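Local coordinates for probable sugar ABC transporter, sugar-binding protein (Streptococcus pneumoniae, PDB 2W7Y) that binds the blood group A-trisaccharide and probably delivers such glycans to a sugar ABC transporter of the pneumococcus, at residues E38-Y46 with M317-F328; L86-V94 with I103-A114. All blocks are in the same frame, centred on the assembly; numbering follows the deposited sequence.

Contact 1 (E38-Y46 with M317-F328); sequences EVLEFYHGY and MSEAKQKLALEF. With FUC (alpha-L-fucopyranose), chain C; GAL (beta-D-galactopyranose), chain B.
The CA atoms of L40 and K321 are the nearest pair across strand 39-44 and helix 319-328, whose axes approach to 9.0 Å at a crossing angle of -40°, the chains running broadly the same way. L40 carries the middle of the contact. With its CG anti to the backbone N (chi1 -176°), it sends its two methyls onto the helix: CD1 lies 3.6 Å from the selenium SE of selenomethionine M317 and also against the carbonyl O of K321, while CD2 touches L324 CD2 and the CA and CB of A325. One end of the interface is polar. S318, the N-cap of the helix, gives its hydroxyl OG to OE2 of E38 over 2.8 Å, on the syn side of the carboxylate. K321 crosses E38 at about a right angle, its CD 3.4 Å from E38 OE2, and then bends at chi3 to carry its ammonium past the carboxylate. NZ bonds instead to the carbonyl O of V39 at 2.9 Å, coming from above the carbonyl plane, and D101 supplies a salt bridge to the same nitrogen. Further along, F328 points the CE2-CZ edge of its ring at the face of F42, an edge-to-face pair with centroids 4.7 Å apart and planes at 59°. F77, from the neighbouring strand 76-81, meets both rings, and helix 54-69 adds Y63 against F42 and F66 against F328. Beyond the strand the chain reaches the sugar: G45 O accepts from fucose O4 at 2.7 Å, and the Y46 ring has fucose C6 over one face while its OH bonds to galactose O1. A helix laid on a mainly parallel sheet whose strand runs out into the glycan pocket is characteristic of the alpha/beta lobe of a bacterial solute-binding protein.

Contact 2 (L86-V94 with I103-A114); sequences LKDIMNNKV and IDLAGNAVSLAA. With A2G (2-acetamido-2-deoxy-alpha-D-galactopyranose), chain D; GAL (beta-D-galactopyranose), chain B; FUC (alpha-L-fucopyranose), chain C.
Selenomethionine M90 has the most surface buried here, and it reaches from helix 86-94 into the bend of segment 103-114. CG stands anti to the backbone N (chi1 174°) and the chain stays extended until chi3, where it turns. SE thus comes to 3.9 Å from L105 CD2 and 3.6 Å from the backbone N of S111, and the methyl CE lies 3.5 Å from A109 O. L86, one turn earlier, puts CD1 3.3 Å from the carbonyl O of D104 and also against A106 CB. I103 answers from the strand: its CD1 lies against the backbone O of L86 and I89 CG2, at 3.5 and 3.8 Å. At D104 the chain makes an Asx turn, OD2 accepting from A106 N, and goes on into a type I' turn from L105 to N108. This tight loop forms part of the glycan pocket: A106 O takes a hydrogen bond from galactose O4, A106 CB faces the fucose, and the N-acetyl methyl C8 of the galactosamine lies against the backbone, at G107 C and N108 N. At the far end V94 packs CG2 on A114 CB and CG1 on A113 CB. S111 caps the next helix by accepting from A114 N at OG, while a water bonded to N91 OD1 sits doubtfully close to that hydroxyl.

How the contacts relate
From the N terminus, strand 39-44 comes first and ends at the glycan pocket; its helical partner 317-328 arrives some 270 residues later, so contact 1 closes a very long loop. Contact 2 is nested inside it, a short return from helix 86-94 through strand 102-104 to the start of helix 112-116. Strands 39-44 and 102-104 are parallel neighbours in one sheet, and the contacts meet directly: E41 OE1 forms a salt bridge with K93 NZ at 2.7 Å, and Y43 O probably accepts from D104 N. Both reach the sugar through the loops that follow these neighbouring strands, sharing galactose and fucose.

Contact 1 (E38-Y46 with M317-F328)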
loop_
_atom_site.group_PDB
_atom_site.type_symbol
_atom_site.label_atom_id
_atom_site.label_comp_id
_atom_site.label_asym_id
_atom_site.label_seq_id
_atom_site.Cartn_x
_atom_site.Cartn_y
_atom_site.Cartn_z
ATOM N N GLU A 38 6.568 12.430 31.634
ATOM C CA GLU A 38 6.905 12.374 30.179
ATOM C C GLU A 38 5.770 11.788 29.345
ATOM O O GLU A 38 5.069 10.877 29.785
ATOM C CB GLU A 38 8.182 11.564 29.948
ATOM C CG GLU A 38 9.462 12.315 30.254
ATOM C CD GLU A 38 10.695 11.573 29.778
ATOM O OE1 GLU A 38 11.018 10.513 30.357
ATOM O OE2 GLU A 38 11.344 12.055 28.825
ATOM N N VAL A 39 5.606 12.314 28.135
ATOM C CA VAL A 39 4.543 11.883 27.225
ATOM C C VAL A 39 5.125 11.429 25.887
ATOM O O VAL A 39 5.858 12.175 25.230
ATOM C CB VAL A 39 3.500 13.014 26.990
ATOM C CG1 VAL A 39 2.440 12.586 25.978
ATOM C CG2 VAL A 39 2.843 13.432 28.307
ATOM N N LEU A 40 4.802 10.197 25.498
ATOM C CA LEU A 40 5.160 9.680 24.182
ATOM C C LEU A 40 3.975 9.844 23.226
ATOM O O LEU A 40 2.963 9.139 23.344
ATOM C CB LEU A 40 5.591 8.212 24.271
ATOM C CG LEU A 40 6.086 7.535 22.988
ATOM C CD1 LEU A 40 7.512 7.954 22.648
ATOM C CD2 LEU A 40 5.997 6.030 23.113
ATOM N N GLU A 41 4.113 10.782 22.287
ATOM C CA GLU A 41 3.060 11.095 21.321
ATOM C C GLU A 41 3.090 10.138 20.126
ATOM O O GLU A 41 4.105 10.019 19.438
ATOM C CB GLU A 41 3.158 12.566 20.867
ATOM C CG GLU A 41 4.425 12.925 20.076
ATOM C CD GLU A 41 4.624 14.425 19.853
ATOM O OE1 GLU A 41 5.564 14.793 19.104
ATOM O OE2 GLU A 41 3.856 15.232 20.425
ATOM N N PHE A 42 1.974 9.449 19.891
ATOM C CA PHE A 42 1.880 8.491 18.793
ATOM C C PHE A 42 0.857 8.927 17.747
ATOM O O PHE A 42 -0.339 8.966 18.019
ATOM C CB PHE A 42 1.597 7.070 19.319
ATOM C CG PHE A 42 1.108 6.104 18.263
ATOM C CD1 PHE A 42 1.887 5.811 17.139
ATOM C CD2 PHE A 42 -0.131 5.487 18.394
ATOM C CE1 PHE A 42 1.435 4.923 16.156
ATOM C CE2 PHE A 42 -0.592 4.596 17.422
ATOM C CZ PHE A 42 0.195 4.310 16.300
ATOM N N TYR A 43 1.342 9.247 16.551
ATOM C CA TYR A 43 0.481 9.693 15.458
ATOM C C TYR A 43 0.073 8.542 14.537
ATOM O O TYR A 43 0.918 7.765 14.088
ATOM C CB TYR A 43 1.147 10.834 14.669
ATOM C CG TYR A 43 1.417 12.058 15.517
ATOM C CD1 TYR A 43 2.652 12.236 16.141
ATOM C CD2 TYR A 43 0.427 13.021 15.721
ATOM C CE1 TYR A 43 2.900 13.345 16.938
ATOM C CE2 TYR A 43 0.665 14.135 16.520
ATOM C CZ TYR A 43 1.903 14.292 17.126
ATOM O OH TYR A 43 2.149 15.396 17.916
ATOM N N HIS A 44 -1.230 8.446 14.273
ATOM C CA HIS A 44 -1.805 7.448 13.357
ATOM C C HIS A 44 -2.960 8.049 12.543
ATOM O O HIS A 44 -3.458 9.124 12.874
ATOM C CB HIS A 44 -2.278 6.218 14.133
ATOM C CG HIS A 44 -3.425 6.489 15.057
ATOM N ND1 HIS A 44 -3.250 6.884 16.367
ATOM C CD2 HIS A 44 -4.763 6.426 14.859
ATOM C CE1 HIS A 44 -4.431 7.052 16.936
ATOM N NE2 HIS A 44 -5.366 6.779 16.043
ATOM N N GLY A 45 -3.382 7.356 11.486
ATOM C CA GLY A 45 -4.463 7.840 10.629
ATOM C C GLY A 45 -5.817 7.169 10.822
ATOM O O GLY A 45 -6.695 7.270 9.965
ATOM N N TYR A 46 -5.996 6.490 11.950
ATOM C CA TYR A 46 -7.268 5.843 12.260
ATOM C C TYR A 46 -8.167 6.787 13.062
ATOM O O TYR A 46 -8.317 6.655 14.277
ATOM C CB TYR A 46 -7.037 4.510 12.979
ATOM C CG TYR A 46 -6.252 3.504 12.161
ATOM C CD1 TYR A 46 -6.857 2.790 11.123
ATOM C CD2 TYR A 46 -4.905 3.271 12.419
ATOM C CE1 TYR A 46 -6.134 1.869 10.364
ATOM C CE2 TYR A 46 -4.174 2.347 11.668
ATOM C CZ TYR A 46 -4.794 1.651 10.642
ATOM O OH TYR A 46 -4.080 0.741 9.888
HETATM N N MSE A 317 15.027 11.256 21.726
HETATM C CA MSE A 317 14.203 11.112 22.922
HETATM C C MSE A 317 15.005 10.555 24.090
HETATM O O MSE A 317 16.049 9.926 23.893
HETATM C CB MSE A 317 13.006 10.200 22.641
HETATM C CG MSE A 317 12.109 10.665 21.500
HETATM SE SE MSE A 317 10.474 9.620 21.384
HETATM C CE MSE A 317 11.230 7.840 21.143
ATOM N N SER A 318 14.505 10.781 25.303
ATOM C CA SER A 318 15.101 10.209 26.506
ATOM C C SER A 318 15.064 8.681 26.449
ATOM O O SER A 318 14.289 8.098 25.681
ATOM C CB SER A 318 14.384 10.721 27.759
ATOM O OG SER A 318 13.105 10.125 27.903
ATOM N N GLU A 319 15.908 8.045 27.259
ATOM C CA GLU A 319 16.027 6.589 27.289
ATOM C C GLU A 319 14.699 5.894 27.594
ATOM O O GLU A 319 14.380 4.867 26.991
ATOM C CB GLU A 319 17.096 6.165 28.297
ATOM N N ALA A 320 13.932 6.474 28.516
ATOM C CA ALA A 320 12.689 5.877 29.009
ATOM C C ALA A 320 11.564 5.851 27.974
ATOM O O ALA A 320 10.815 4.873 27.898
ATOM C CB ALA A 320 12.231 6.586 30.284
ATOM N N LYS A 321 11.436 6.919 27.189
ATOM C CA LYS A 321 10.387 6.973 26.166
ATOM C C LYS A 321 10.790 6.306 24.853
ATOM O O LYS A 321 9.928 5.898 24.070
ATOM C CB LYS A 321 9.835 8.391 25.958
ATOM C CG LYS A 321 10.854 9.483 25.670
ATOM C CD LYS A 321 10.219 10.868 25.795
ATOM C CE LYS A 321 9.260 11.155 24.644
ATOM N NZ LYS A 321 8.710 12.533 24.685
ATOM N N GLN A 322 12.097 6.187 24.625
ATOM C CA GLN A 322 12.618 5.381 23.520
ATOM C C GLN A 322 12.350 3.890 23.746
ATOM O O GLN A 322 12.005 3.173 22.810
ATOM C CB GLN A 322 14.114 5.630 23.298
ATOM C CG GLN A 322 14.715 4.775 22.182
ATOM C CD GLN A 322 16.151 5.123 21.860
ATOM O OE1 GLN A 322 16.474 6.272 21.578
ATOM N NE2 GLN A 322 17.022 4.118 21.878
ATOM N N LYS A 323 12.508 3.430 24.985
ATOM C CA LYS A 323 12.273 2.018 25.289
ATOM C C LYS A 323 10.789 1.655 25.387
ATOM O O LYS A 323 10.426 0.508 25.146
ATOM C CB LYS A 323 13.078 1.540 26.509
ATOM C CG LYS A 323 12.697 2.146 27.849
ATOM C CD LYS A 323 13.562 1.587 28.989
ATOM C CE LYS A 323 15.053 1.881 28.789
ATOM N NZ LYS A 323 15.848 1.657 30.034
ATOM N N LEU A 324 9.943 2.627 25.722
ATOM C CA LEU A 324 8.494 2.433 25.691
ATOM C C LEU A 324 7.984 2.384 24.248
ATOM O O LEU A 324 7.051 1.635 23.933
ATOM C CB LEU A 324 7.767 3.538 26.470
ATOM C CG LEU A 324 6.231 3.522 26.424
ATOM C CD1 LEU A 324 5.660 2.411 27.290
ATOM C CD2 LEU A 324 5.652 4.868 26.825
ATOM N N ALA A 325 8.601 3.187 23.383
ATOM C CA ALA A 325 8.283 3.198 21.956
ATOM C C ALA A 325 8.641 1.873 21.283
ATOM O O ALA A 325 7.901 1.394 20.425
ATOM C CB ALA A 325 8.984 4.351 21.274
ATOM N N LEU A 326 9.774 1.292 21.673
ATOM C CA LEU A 326 10.187 -0.027 21.187
ATOM C C LEU A 326 9.297 -1.122 21.768
ATOM O O LEU A 326 9.015 -2.118 21.094
ATOM C CB LEU A 326 11.665 -0.295 21.496
ATOM C CG LEU A 326 12.702 0.486 20.675
ATOM C CD1 LEU A 326 14.076 0.419 21.328
ATOM C CD2 LEU A 326 12.769 0.006 19.225
ATOM N N GLU A 327 8.855 -0.926 23.013
ATOM C CA GLU A 327 7.839 -1.786 23.629
ATOM C C GLU A 327 6.524 -1.756 22.837
ATOM O O GLU A 327 5.834 -2.770 22.743
ATOM C CB GLU A 327 7.601 -1.400 25.096
ATOM C CG GLU A 327 8.751 -1.769 26.055
ATOM C CD GLU A 327 8.622 -1.138 27.446
ATOM O OE1 GLU A 327 7.492 -1.068 27.973
ATOM O OE2 GLU A 327 9.651 -0.720 28.029
ATOM N N PHE A 328 6.194 -0.598 22.260
ATOM C CA PHE A 328 4.988 -0.444 21.443
ATOM C C PHE A 328 5.099 -1.171 20.099
ATOM O O PHE A 328 4.127 -1.758 19.625
ATOM C CB PHE A 328 4.646 1.041 21.241
ATOM C CG PHE A 328 3.430 1.279 20.381
ATOM C CD1 PHE A 328 2.163 0.890 20.814
ATOM C CD2 PHE A 328 3.553 1.895 19.138
ATOM C CE1 PHE A 328 1.037 1.107 20.024
ATOM C CE2 PHE A 328 2.429 2.122 18.342
ATOM C CZ PHE A 328 1.169 1.730 18.789
HETATM C C1 FUC C . -4.652 4.247 5.154
HETATM C C2 FUC C . -5.889 5.129 4.968
HETATM C C3 FUC C . -6.827 4.955 6.164
HETATM C C4 FUC C . -6.092 5.304 7.458
HETATM C C5 FUC C . -4.818 4.458 7.562
HETATM C C6 FUC C . -3.960 4.829 8.766
HETATM O O2 FUC C . -6.550 4.768 3.782
HETATM O O3 FUC C . -8.000 5.727 6.014
HETATM O O4 FUC C . -5.768 6.682 7.483
HETATM O O5 FUC C . -4.020 4.550 6.390
HETATM C C1 GAL B . -4.308 0.860 6.043
HETATM C C2 GAL B . -3.921 1.959 5.053
HETATM C C3 GAL B . -3.586 1.362 3.683
HETATM C C4 GAL B . -2.623 0.175 3.795
HETATM C C5 GAL B . -3.187 -0.831 4.808
HETATM C C6 GAL B . -2.318 -2.076 5.007
HETATM O O1 GAL B . -4.337 1.406 7.342
HETATM O O2 GAL B . -5.007 2.855 4.947
HETATM O O3 GAL B . -3.062 2.362 2.839
HETATM O O4 GAL B . -1.354 0.648 4.181
HETATM O O5 GAL B . -3.366 -0.191 6.058
HETATM O O6 GAL B . -3.124 -3.122 5.517
HETATM O O HOH W 1 7.901 14.652 26.983
#

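Contact 2 (L86-V94 with I103-A114)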
loop_
_atom_site.group_PDB
_atom_site.type_symbol
_atom_site.label_atom_id
_atom_site.label_comp_id
_atom_site.label_asym_id
_atom_site.label_seq_id
_atom_site.Cartn_x
_atom_site.Cartn_y
_atom_site.Cartn_z
ATOM N N LEU A 86 -0.757 12.156 6.872
ATOM C CA LEU A 86 0.217 11.701 7.863
ATOM C C LEU A 86 1.633 12.120 7.501
ATOM O O LEU A 86 2.471 12.315 8.385
ATOM C CB LEU A 86 0.171 10.176 8.018
ATOM C CG LEU A 86 -0.909 9.556 8.907
ATOM C CD1 LEU A 86 -0.924 8.042 8.718
ATOM C CD2 LEU A 86 -0.701 9.918 10.374
ATOM N N LYS A 87 1.896 12.245 6.202
ATOM C CA LYS A 87 3.207 12.666 5.704
ATOM C C LYS A 87 3.552 14.091 6.131
ATOM O O LYS A 87 4.725 14.408 6.330
ATOM C CB LYS A 87 3.282 12.542 4.182
ATOM C CG LYS A 87 3.268 11.111 3.674
ATOM C CD LYS A 87 3.731 11.001 2.219
ATOM C CE LYS A 87 2.804 11.719 1.245
ATOM N NZ LYS A 87 1.417 11.186 1.274
ATOM N N ASP A 88 2.530 14.937 6.267
ATOM C CA ASP A 88 2.703 16.314 6.732
ATOM C C ASP A 88 3.209 16.382 8.176
ATOM O O ASP A 88 4.103 17.169 8.475
ATOM C CB ASP A 88 1.406 17.116 6.575
ATOM C CG ASP A 88 1.079 17.437 5.118
ATOM O OD1 ASP A 88 1.854 17.063 4.210
ATOM O OD2 ASP A 88 0.032 18.075 4.883
ATOM N N ILE A 89 2.650 15.553 9.061
ATOM C CA ILE A 89 3.129 15.463 10.451
ATOM C C ILE A 89 4.629 15.186 10.505
ATOM O O ILE A 89 5.358 15.844 11.244
ATOM C CB ILE A 89 2.348 14.407 11.295
ATOM C CG1 ILE A 89 0.995 14.959 11.733
ATOM C CG2 ILE A 89 3.112 14.026 12.558
ATOM C CD1 ILE A 89 -0.088 14.742 10.733
HETATM N N MSE A 90 5.074 14.225 9.702
HETATM C CA MSE A 90 6.487 13.858 9.606
HETATM C C MSE A 90 7.342 14.963 8.982
HETATM O O MSE A 90 8.331 15.391 9.579
HETATM C CB MSE A 90 6.639 12.553 8.817
HETATM C CG MSE A 90 8.081 12.145 8.528
HETATM SE SE MSE A 90 8.219 10.420 7.617
HETATM C CE MSE A 90 7.193 10.823 6.004
ATOM N N ASN A 91 6.954 15.411 7.787
ATOM C CA ASN A 91 7.741 16.369 6.999
ATOM C C ASN A 91 7.865 17.761 7.623
ATOM O O ASN A 91 8.886 18.437 7.451
ATOM C CB ASN A 91 7.179 16.491 5.575
ATOM C CG ASN A 91 7.252 15.185 4.792
ATOM O OD1 ASN A 91 8.149 14.362 4.988
ATOM N ND2 ASN A 91 6.300 14.997 3.890
ATOM N N ASN A 92 6.823 18.188 8.334
ATOM C CA ASN A 92 6.869 19.453 9.063
ATOM C C ASN A 92 7.833 19.398 10.247
ATOM O O ASN A 92 8.442 20.404 10.600
ATOM C CB ASN A 92 5.473 19.893 9.518
ATOM C CG ASN A 92 4.575 20.310 8.356
ATOM O OD1 ASN A 92 5.051 20.669 7.273
ATOM N ND2 ASN A 92 3.264 20.266 8.581
ATOM N N LYS A 93 7.978 18.220 10.849
ATOM C CA LYS A 93 8.961 18.037 11.915
ATOM C C LYS A 93 10.382 17.841 11.385
ATOM O O LYS A 93 11.327 18.382 11.957
ATOM C CB LYS A 93 8.549 16.913 12.873
ATOM C CG LYS A 93 7.259 17.214 13.625
ATOM C CD LYS A 93 7.224 16.600 15.012
ATOM C CE LYS A 93 5.950 17.014 15.742
ATOM N NZ LYS A 93 5.961 16.664 17.198
ATOM N N VAL A 94 10.527 17.091 10.290
ATOM C CA VAL A 94 11.827 16.893 9.622
ATOM C C VAL A 94 12.476 18.230 9.239
ATOM O O VAL A 94 13.670 18.434 9.472
ATOM C CB VAL A 94 11.719 15.940 8.396
ATOM C CG1 VAL A 94 13.019 15.905 7.589
ATOM C CG2 VAL A 94 11.352 14.534 8.843
ATOM N N ILE A 103 5.321 7.557 14.900
ATOM C CA ILE A 103 4.313 7.696 13.850
ATOM C C ILE A 103 4.093 6.375 13.116
ATOM O O ILE A 103 5.054 5.685 12.780
ATOM C CB ILE A 103 4.625 8.869 12.863
ATOM C CG1 ILE A 103 3.448 9.104 11.897
ATOM C CG2 ILE A 103 5.961 8.647 12.132
ATOM C CD1 ILE A 103 3.395 10.492 11.280
ATOM N N ASP A 104 2.826 6.017 12.918
ATOM C CA ASP A 104 2.457 4.921 12.030
ATOM C C ASP A 104 2.176 5.509 10.655
ATOM O O ASP A 104 1.166 6.182 10.440
ATOM C CB ASP A 104 1.244 4.135 12.557
ATOM C CG ASP A 104 0.755 3.067 11.568
ATOM O OD1 ASP A 104 -0.458 2.764 11.581
ATOM O OD2 ASP A 104 1.568 2.540 10.772
ATOM N N LEU A 105 3.093 5.242 9.733
ATOM C CA LEU A 105 3.065 5.827 8.405
ATOM C C LEU A 105 2.026 5.194 7.486
ATOM O O LEU A 105 1.714 5.752 6.436
ATOM C CB LEU A 105 4.461 5.772 7.781
ATOM C CG LEU A 105 5.468 6.763 8.373
ATOM C CD1 LEU A 105 6.842 6.523 7.793
ATOM C CD2 LEU A 105 5.014 8.206 8.118
ATOM N N ALA A 106 1.500 4.037 7.887
ATOM C CA ALA A 106 0.374 3.381 7.206
ATOM C C ALA A 106 0.614 3.092 5.721
ATOM O O ALA A 106 -0.280 3.282 4.892
ATOM C CB ALA A 106 -0.910 4.189 7.395
ATOM N N GLY A 107 1.822 2.631 5.403
ATOM C CA GLY A 107 2.215 2.331 4.027
ATOM C C GLY A 107 3.105 3.392 3.401
ATOM O O GLY A 107 3.841 3.107 2.453
ATOM N N ASN A 108 3.025 4.620 3.923
ATOM C CA ASN A 108 3.831 5.735 3.427
ATOM C C ASN A 108 5.310 5.531 3.710
ATOM O O ASN A 108 5.671 4.948 4.726
ATOM C CB ASN A 108 3.363 7.064 4.028
ATOM C CG ASN A 108 1.982 7.473 3.548
ATOM O OD1 ASN A 108 1.040 7.569 4.339
ATOM N ND2 ASN A 108 1.854 7.717 2.248
ATOM N N ALA A 109 6.159 6.006 2.804
ATOM C CA ALA A 109 7.605 5.847 2.945
ATOM C C ALA A 109 8.182 6.847 3.937
ATOM O O ALA A 109 7.675 7.968 4.072
ATOM C CB ALA A 109 8.294 5.981 1.592
ATOM N N VAL A 110 9.238 6.428 4.631
ATOM C CA VAL A 110 10.003 7.312 5.512
ATOM C C VAL A 110 10.680 8.400 4.683
ATOM O O VAL A 110 11.117 8.156 3.551
ATOM C CB VAL A 110 11.061 6.528 6.353
ATOM C CG1 VAL A 110 11.882 7.465 7.232
ATOM C CG2 VAL A 110 10.384 5.482 7.225
ATOM N N SER A 111 10.734 9.606 5.242
ATOM C CA SER A 111 11.469 10.709 4.639
ATOM C C SER A 111 12.940 10.330 4.490
ATOM O O SER A 111 13.562 9.842 5.439
ATOM C CB SER A 111 11.334 11.963 5.502
ATOM O OG SER A 111 12.219 12.978 5.066
ATOM N N LEU A 112 13.481 10.538 3.292
ATOM C CA LEU A 112 14.896 10.282 3.021
ATOM C C LEU A 112 15.792 11.315 3.705
ATOM O O LEU A 112 16.925 11.007 4.080
ATOM C CB LEU A 112 15.162 10.241 1.513
ATOM C CG LEU A 112 14.527 9.107 0.685
ATOM C CD1 LEU A 112 14.837 9.296 -0.799
ATOM C CD2 LEU A 112 14.975 7.720 1.148
ATOM N N ALA A 113 15.270 12.530 3.865
ATOM C CA ALA A 113 15.943 13.595 4.607
ATOM C C ALA A 113 16.019 13.285 6.104
ATOM O O ALA A 113 16.970 13.683 6.773
ATOM C CB ALA A 113 15.239 14.925 4.375
ATOM N N ALA A 114 15.011 12.583 6.622
ATOM C CA ALA A 114 14.991 12.164 8.021
ATOM C C ALA A 114 16.082 11.130 8.310
ATOM O O ALA A 114 16.739 11.183 9.355
ATOM C CB ALA A 114 13.630 11.620 8.393
HETATM O O5 A2G D . -4.542 2.091 0.986
HETATM C C1 A2G D . -3.221 2.385 1.516
HETATM C C2 A2G D . -2.671 3.581 0.755
HETATM N N2 A2G D . -1.353 3.969 1.257
HETATM C C3 A2G D . -3.612 4.780 0.936
HETATM O O3 A2G D . -3.062 5.939 0.307
HETATM C C4 A2G D . -5.006 4.454 0.398
HETATM O O4 A2G D . -4.952 4.237 -1.017
HETATM C C5 A2G D . -5.521 3.191 1.101
HETATM C C6 A2G D . -6.877 2.748 0.557
HETATM O O6 A2G D . -7.228 1.507 1.171
HETATM C C7 A2G D . -0.304 4.099 0.453
HETATM O O7 A2G D . -0.318 3.885 -0.759
HETATM C C8 A2G D . 0.975 4.536 1.161
HETATM C C1 GAL B . -4.308 0.860 6.043
HETATM C C2 GAL B . -3.921 1.959 5.053
HETATM C C3 GAL B . -3.586 1.362 3.683
HETATM C C4 GAL B . -2.623 0.175 3.795
HETATM C C5 GAL B . -3.187 -0.831 4.808
HETATM C C6 GAL B . -2.318 -2.076 5.007
HETATM O O1 GAL B . -4.337 1.406 7.342
HETATM O O2 GAL B . -5.007 2.855 4.947
HETATM O O3 GAL B . -3.062 2.362 2.839
HETATM O O4 GAL B . -1.354 0.648 4.181
HETATM O O5 GAL B . -3.366 -0.191 6.058
HETATM O O6 GAL B . -3.124 -3.122 5.517
HETATM C C1 FUC C . -4.652 4.247 5.154
HETATM C C2 FUC C . -5.889 5.129 4.968
HETATM C C3 FUC C . -6.827 4.955 6.164
HETATM C C4 FUC C . -6.092 5.304 7.458
HETATM C C5 FUC C . -4.818 4.458 7.562
HETATM C C6 FUC C . -3.960 4.829 8.766
HETATM O O2 FUC C . -6.550 4.768 3.782
HETATM O O3 FUC C . -8.000 5.727 6.014
HETATM O O4 FUC C . -5.768 6.682 7.483
HETATM O O5 FUC C . -4.020 4.550 6.390
HETATM O O HOH W 2 10.931 15.077 4.593
#